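Local coordinates for putative phosphomannomutase (Thermus thermophilus, PDB 1TUO), which probably catalyses the magnesium-dependent shift of a phosphate group between positions of a sugar phosphate, at residues L271-L276 / E368-V373; V293-D298 / T377-A382. One frame throughout, in Å; residues are numbered along the deposited sequence.

Overall arrangement
Both contacts lie at the edge of the third alpha/beta/alpha domain, where the chain passes into the C-terminal domain, and their centres are about 10 Å apart. Helix 366-377 links them: its middle packs on helix 267-280 in contact 1, and its last residue begins the connection to strand 382-386 that contact 2 holds against the start of helix 296-304. Contact 1 is the more buried, a helix crossing with a bridging water; contact 2 is partly exposed and relies on one leucine, with polar groups tied to Glu-444 of the C-terminal sheet. They touch directly, as where Phe-370 CZ meets His-381 CB at 3.7 Å.

Contact 1 of 2, residues L271-L276 / E368-V373; sequences LTTLAL and EQFKEV
Two helices of the third alpha/beta/alpha domain of the phosphohexomutase fold, 267-280 and 366-377, cross here at 80°, their local axes 9.2 Å apart. No direct hydrogen bond joins 271-276 to 368-373; two threonines in succession meet the second helix with different rotamers. Thr-272 holds OG1 between its backbone N and carbonyl carbon (chi1 57°), which brings the oxygen in plane to the edge of the Phe-370 ring, 3.4 Å from CE1, while the hydroxyl stays bonded to the carbonyl of His-268. Thr-273 is turned the other way, OG1 beside its own N and bonded to Gln-269 O, so that CG2 points across the extended chain of Gln-369 and lies 3.4 Å from OE1. Thr-273 OG1 also sits at the ring edge, 3.8 Å from Phe-370 CD1. An alanine here would probably loosen the packing over Gln-369 and Phe-370, since both CG2 and the helix-bound hydroxyl are lost. Further along, Leu-276 and Val-373 lie side by side with their chains running in opposing senses, CD2 to CG2 at 3.8 Å, and the same CD2 rests on CG of Glu-372. The amide of Gln-369 is fixed at both ends: NE2 donates to Lys-364 O and Ser-358 OG, and OE1 accepts from a water at 2.7 Å, whose other hydrogen goes to the carbonyl O of Thr-273 at 2.9 Å.

Contact 2 of 2, residues V293-D298 / T377-A382; sequences VTWLLD and TGLTHA
Thr-377, the last residue of helix 366-377, opens 377-382 with OG1 between its backbone N and carbonyl carbon. From there OG1 accepts from Leu-379 N at 3.3 Å, closing an ST turn, and also bonds to Val-373 O one helical turn back. Its methyl CG2 reaches 293-298, 3.6 Å from the carbonyl O of Leu-296. Gly-378 follows with positive phi and turns the chain out of the helix. Leu-379 then points at the start of helix 296-304 and lies alongside Leu-296, the two side chains running in opposing senses, with its CB 3.9 Å from Leu-296 CD1; its own CD1 lies more loosely, 4.4 Å from Trp-295 CD1. Leu-296 contributes the largest share of the buried surface. Its chi1 of -100° is away from a staggered value; CD1 packs mainly on Leu-379, CD2 on Thr-377 OG1 and His-381 CB. Thr-380 turns its side chain from the interface, while its N bonds to Gln-446. At His-381, CG is anti to the backbone N (chi1 169°), carrying the imidazole toward Thr-294. ND1 and Thr-294 OG1, 3.8 Å apart, do not bond to each other; both are hydrogen-bonded to Glu-444 OE2, and the carboxylate's OE1 takes Trp-295 N. NE2 meets Asn-266 ND2, which can only donate, so the ring is probably neutral with its hydrogen on ND1. Thr-294 OG1 also accepts from Leu-296 N at 2.9 Å and 164°, a nearly straight capping bond at the start of helix 296-304. A capped helix start from the third alpha/beta/alpha domain thus packs on the interdomain connection that runs into edge strand 382-386 of the C-terminal sheet, part of the four-domain phosphohexomutase architecture.

Contact 1 of 2, residues L271-L276 / E368-V373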
loop_
_atom_site.group_PDB
_atom_site.type_symbol
_atom_site.label_atom_id
_atom_site.label_comp_id
_atom_site.label_asym_id
_atom_site.label_seq_id
_atom_site.Cartn_x
_atom_site.Cartn_y
_atom_site.Cartn_z
ATOM N N LEU A 271 -10.510 3.849 -3.874
ATOM C CA LEU A 271 -9.794 4.709 -4.807
ATOM C C LEU A 271 -10.698 5.687 -5.546
ATOM O O LEU A 271 -10.404 6.881 -5.610
ATOM C CB LEU A 271 -9.021 3.864 -5.824
ATOM C CG LEU A 271 -8.236 4.657 -6.868
ATOM C CD1 LEU A 271 -7.181 5.537 -6.194
ATOM C CD2 LEU A 271 -7.582 3.674 -7.836
ATOM N N THR A 272 -11.798 5.190 -6.105
ATOM C CA THR A 272 -12.703 6.071 -6.839
ATOM C C THR A 272 -13.429 7.057 -5.928
ATOM O O THR A 272 -13.649 8.211 -6.308
ATOM C CB THR A 272 -13.741 5.261 -7.657
ATOM O OG1 THR A 272 -14.487 4.398 -6.791
ATOM C CG2 THR A 272 -13.034 4.432 -8.712
ATOM N N THR A 273 -13.800 6.612 -4.731
ATOM C CA THR A 273 -14.486 7.486 -3.783
ATOM C C THR A 273 -13.549 8.634 -3.400
ATOM O O THR A 273 -13.963 9.790 -3.355
ATOM C CB THR A 273 -14.901 6.722 -2.501
ATOM O OG1 THR A 273 -15.889 5.731 -2.830
ATOM C CG2 THR A 273 -15.487 7.680 -1.471
ATOM N N LEU A 274 -12.283 8.317 -3.143
ATOM C CA LEU A 274 -11.318 9.350 -2.774
ATOM C C LEU A 274 -10.939 10.211 -3.973
ATOM O O LEU A 274 -10.652 11.398 -3.828
ATOM C CB LEU A 274 -10.063 8.723 -2.144
ATOM C CG LEU A 274 -10.270 8.168 -0.728
ATOM C CD1 LEU A 274 -8.937 7.658 -0.180
ATOM C CD2 LEU A 274 -10.839 9.254 0.194
ATOM N N ALA A 275 -10.944 9.630 -5.169
ATOM C CA ALA A 275 -10.615 10.415 -6.352
ATOM C C ALA A 275 -11.707 11.466 -6.536
ATOM O O ALA A 275 -11.422 12.628 -6.824
ATOM C CB ALA A 275 -10.534 9.526 -7.593
ATOM N N LEU A 276 -12.956 11.053 -6.351
ATOM C CA LEU A 276 -14.084 11.966 -6.506
ATOM C C LEU A 276 -14.027 13.073 -5.463
ATOM O O LEU A 276 -14.188 14.244 -5.783
ATOM C CB LEU A 276 -15.407 11.215 -6.362
ATOM C CG LEU A 276 -16.678 12.069 -6.441
ATOM C CD1 LEU A 276 -16.754 12.752 -7.799
ATOM C CD2 LEU A 276 -17.897 11.180 -6.235
ATOM N N GLU A 368 -22.656 5.465 0.599
ATOM C CA GLU A 368 -23.405 6.483 -0.126
ATOM C C GLU A 368 -22.501 7.274 -1.066
ATOM O O GLU A 368 -22.928 7.679 -2.149
ATOM C CB GLU A 368 -24.118 7.423 0.849
ATOM C CG GLU A 368 -25.221 6.732 1.642
ATOM C CD GLU A 368 -26.220 6.013 0.741
ATOM O OE1 GLU A 368 -26.898 6.688 -0.067
ATOM O OE2 GLU A 368 -26.324 4.770 0.836
ATOM N N GLN A 369 -21.254 7.493 -0.665
ATOM C CA GLN A 369 -20.341 8.219 -1.535
ATOM C C GLN A 369 -20.070 7.392 -2.784
ATOM O O GLN A 369 -20.004 7.924 -3.889
ATOM C CB GLN A 369 -19.017 8.524 -0.825
ATOM C CG GLN A 369 -19.115 9.598 0.248
ATOM C CD GLN A 369 -17.753 9.957 0.824
ATOM O OE1 GLN A 369 -16.860 10.380 0.098
ATOM N NE2 GLN A 369 -17.593 9.783 2.134
ATOM N N PHE A 370 -19.920 6.080 -2.615
ATOM C CA PHE A 370 -19.658 5.248 -3.772
ATOM C C PHE A 370 -20.879 5.181 -4.688
ATOM O O PHE A 370 -20.733 5.088 -5.903
ATOM C CB PHE A 370 -19.233 3.839 -3.363
ATOM C CG PHE A 370 -18.801 3.002 -4.528
ATOM C CD1 PHE A 370 -17.675 3.354 -5.267
ATOM C CD2 PHE A 370 -19.563 1.916 -4.941
ATOM C CE1 PHE A 370 -17.317 2.642 -6.405
ATOM C CE2 PHE A 370 -19.218 1.195 -6.076
ATOM C CZ PHE A 370 -18.096 1.557 -6.812
ATOM N N LYS A 371 -22.078 5.237 -4.108
ATOM C CA LYS A 371 -23.308 5.208 -4.902
ATOM C C LYS A 371 -23.305 6.434 -5.814
ATOM O O LYS A 371 -23.811 6.392 -6.935
ATOM C CB LYS A 371 -24.538 5.255 -3.992
ATOM C CG LYS A 371 -24.685 4.059 -3.066
ATOM C CD LYS A 371 -24.983 2.782 -3.824
ATOM C CE LYS A 371 -25.150 1.608 -2.863
ATOM N NZ LYS A 371 -25.496 0.337 -3.568
ATOM N N GLU A 372 -22.724 7.523 -5.315
ATOM C CA GLU A 372 -22.622 8.765 -6.070
ATOM C C GLU A 372 -21.597 8.563 -7.186
ATOM O O GLU A 372 -21.728 9.118 -8.278
ATOM C CB GLU A 372 -22.197 9.908 -5.139
ATOM C CG GLU A 372 -21.901 11.243 -5.818
ATOM C CD GLU A 372 -23.144 11.981 -6.311
ATOM O OE1 GLU A 372 -24.255 11.744 -5.785
ATOM O OE2 GLU A 372 -22.993 12.822 -7.220
ATOM N N VAL A 373 -20.568 7.767 -6.913
ATOM C CA VAL A 373 -19.575 7.482 -7.935
ATOM C C VAL A 373 -20.282 6.713 -9.048
ATOM O O VAL A 373 -20.095 6.997 -10.229
ATOM C CB VAL A 373 -18.419 6.607 -7.389
ATOM C CG1 VAL A 373 -17.560 6.092 -8.536
ATOM C CG2 VAL A 373 -17.565 7.422 -6.423
HETATM O O HOH W 1 -16.537 10.887 -2.530
#

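Contact 2 of 2, residues V293-D298 / T377-A382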
loop_
_atom_site.group_PDB
_atom_site.type_symbol
_atom_site.label_atom_id
_atom_site.label_comp_id
_atom_site.label_asym_id
_atom_site.label_seq_id
_atom_site.Cartn_x
_atom_site.Cartn_y
_atom_site.Cartn_z
ATOM N N VAL A 293 -6.858 -1.906 -12.015
ATOM C CA VAL A 293 -7.789 -1.015 -11.338
ATOM C C VAL A 293 -9.071 -0.821 -12.150
ATOM O O VAL A 293 -9.045 -0.784 -13.379
ATOM C CB VAL A 293 -7.132 0.366 -11.073
ATOM C CG1 VAL A 293 -8.171 1.362 -10.585
ATOM C CG2 VAL A 293 -6.016 0.218 -10.041
ATOM N N THR A 294 -10.184 -0.701 -11.435
ATOM C CA THR A 294 -11.513 -0.513 -12.012
ATOM C C THR A 294 -11.566 0.531 -13.116
ATOM O O THR A 294 -10.912 1.572 -13.023
ATOM C CB THR A 294 -12.522 -0.074 -10.933
ATOM O OG1 THR A 294 -13.786 0.212 -11.547
ATOM C CG2 THR A 294 -12.023 1.186 -10.220
ATOM N N TRP A 295 -12.354 0.265 -14.154
ATOM C CA TRP A 295 -12.478 1.237 -15.228
ATOM C C TRP A 295 -13.433 2.357 -14.833
ATOM O O TRP A 295 -13.695 3.258 -15.628
ATOM C CB TRP A 295 -12.948 0.583 -16.532
ATOM C CG TRP A 295 -14.134 -0.310 -16.406
ATOM C CD1 TRP A 295 -15.035 -0.356 -15.379
ATOM C CD2 TRP A 295 -14.562 -1.281 -17.362
ATOM N NE1 TRP A 295 -16.002 -1.304 -15.640
ATOM C CE2 TRP A 295 -15.734 -1.884 -16.853
ATOM C CE3 TRP A 295 -14.070 -1.701 -18.606
ATOM C CZ2 TRP A 295 -16.420 -2.885 -17.543
ATOM C CZ3 TRP A 295 -14.752 -2.695 -19.292
ATOM C CH2 TRP A 295 -15.914 -3.275 -18.758
ATOM N N LEU A 296 -13.967 2.302 -13.615
ATOM C CA LEU A 296 -14.857 3.366 -13.171
ATOM C C LEU A 296 -14.011 4.624 -12.991
ATOM O O LEU A 296 -14.513 5.737 -13.102
ATOM C CB LEU A 296 -15.550 3.011 -11.848
ATOM C CG LEU A 296 -16.996 2.503 -11.934
ATOM C CD1 LEU A 296 -17.014 1.079 -12.477
ATOM C CD2 LEU A 296 -17.642 2.544 -10.551
ATOM N N LEU A 297 -12.722 4.453 -12.707
ATOM C CA LEU A 297 -11.869 5.627 -12.534
ATOM C C LEU A 297 -11.728 6.337 -13.881
ATOM O O LEU A 297 -11.827 7.568 -13.959
ATOM C CB LEU A 297 -10.488 5.238 -11.998
ATOM C CG LEU A 297 -9.542 6.413 -11.719
ATOM C CD1 LEU A 297 -10.201 7.399 -10.758
ATOM C CD2 LEU A 297 -8.244 5.885 -11.132
ATOM N N ASP A 298 -11.501 5.563 -14.942
ATOM C CA ASP A 298 -11.369 6.129 -16.286
ATOM C C ASP A 298 -12.650 6.879 -16.640
ATOM O O ASP A 298 -12.605 8.003 -17.145
ATOM C CB ASP A 298 -11.152 5.028 -17.333
ATOM C CG ASP A 298 -10.000 4.108 -16.991
ATOM O OD1 ASP A 298 -9.077 3.985 -17.820
ATOM O OD2 ASP A 298 -10.024 3.502 -15.900
ATOM N N THR A 377 -20.740 8.021 -12.933
ATOM C CA THR A 377 -20.091 7.249 -13.996
ATOM C C THR A 377 -21.110 6.510 -14.850
ATOM O O THR A 377 -20.834 6.177 -16.003
ATOM C CB THR A 377 -19.114 6.184 -13.441
ATOM O OG1 THR A 377 -19.815 5.301 -12.558
ATOM C CG2 THR A 377 -17.965 6.842 -12.697
ATOM N N GLY A 378 -22.278 6.247 -14.273
ATOM C CA GLY A 378 -23.316 5.530 -14.991
ATOM C C GLY A 378 -23.006 4.047 -15.047
ATOM O O GLY A 378 -23.568 3.311 -15.856
ATOM N N LEU A 379 -22.101 3.606 -14.178
ATOM C CA LEU A 379 -21.694 2.206 -14.138
ATOM C C LEU A 379 -21.866 1.589 -12.758
ATOM O O LEU A 379 -21.808 2.287 -11.743
ATOM C CB LEU A 379 -20.222 2.084 -14.540
ATOM C CG LEU A 379 -19.809 2.593 -15.924
ATOM C CD1 LEU A 379 -18.289 2.578 -16.035
ATOM C CD2 LEU A 379 -20.441 1.718 -17.001
ATOM N N THR A 380 -22.085 0.276 -12.729
ATOM C CA THR A 380 -22.217 -0.462 -11.479
ATOM C C THR A 380 -20.920 -1.260 -11.358
ATOM O O THR A 380 -20.351 -1.676 -12.367
ATOM C CB THR A 380 -23.423 -1.426 -11.506
ATOM O OG1 THR A 380 -24.637 -0.666 -11.602
ATOM C CG2 THR A 380 -23.455 -2.271 -10.245
ATOM N N HIS A 381 -20.460 -1.476 -10.131
ATOM C CA HIS A 381 -19.205 -2.177 -9.895
ATOM C C HIS A 381 -19.292 -3.454 -9.076
ATOM O O HIS A 381 -19.967 -3.506 -8.050
ATOM C CB HIS A 381 -18.219 -1.227 -9.200
ATOM C CG HIS A 381 -16.989 -1.904 -8.678
ATOM N ND1 HIS A 381 -15.887 -2.162 -9.465
ATOM C CD2 HIS A 381 -16.697 -2.398 -7.451
ATOM C CE1 HIS A 381 -14.970 -2.785 -8.746
ATOM N NE2 HIS A 381 -15.438 -2.941 -7.519
ATOM N N ALA A 382 -18.576 -4.473 -9.539
ATOM C CA ALA A 382 -18.481 -5.762 -8.860
ATOM C C ALA A 382 -17.096 -6.277 -9.230
ATOM O O ALA A 382 -16.638 -6.081 -10.355
ATOM C CB ALA A 382 -19.568 -6.722 -9.350
#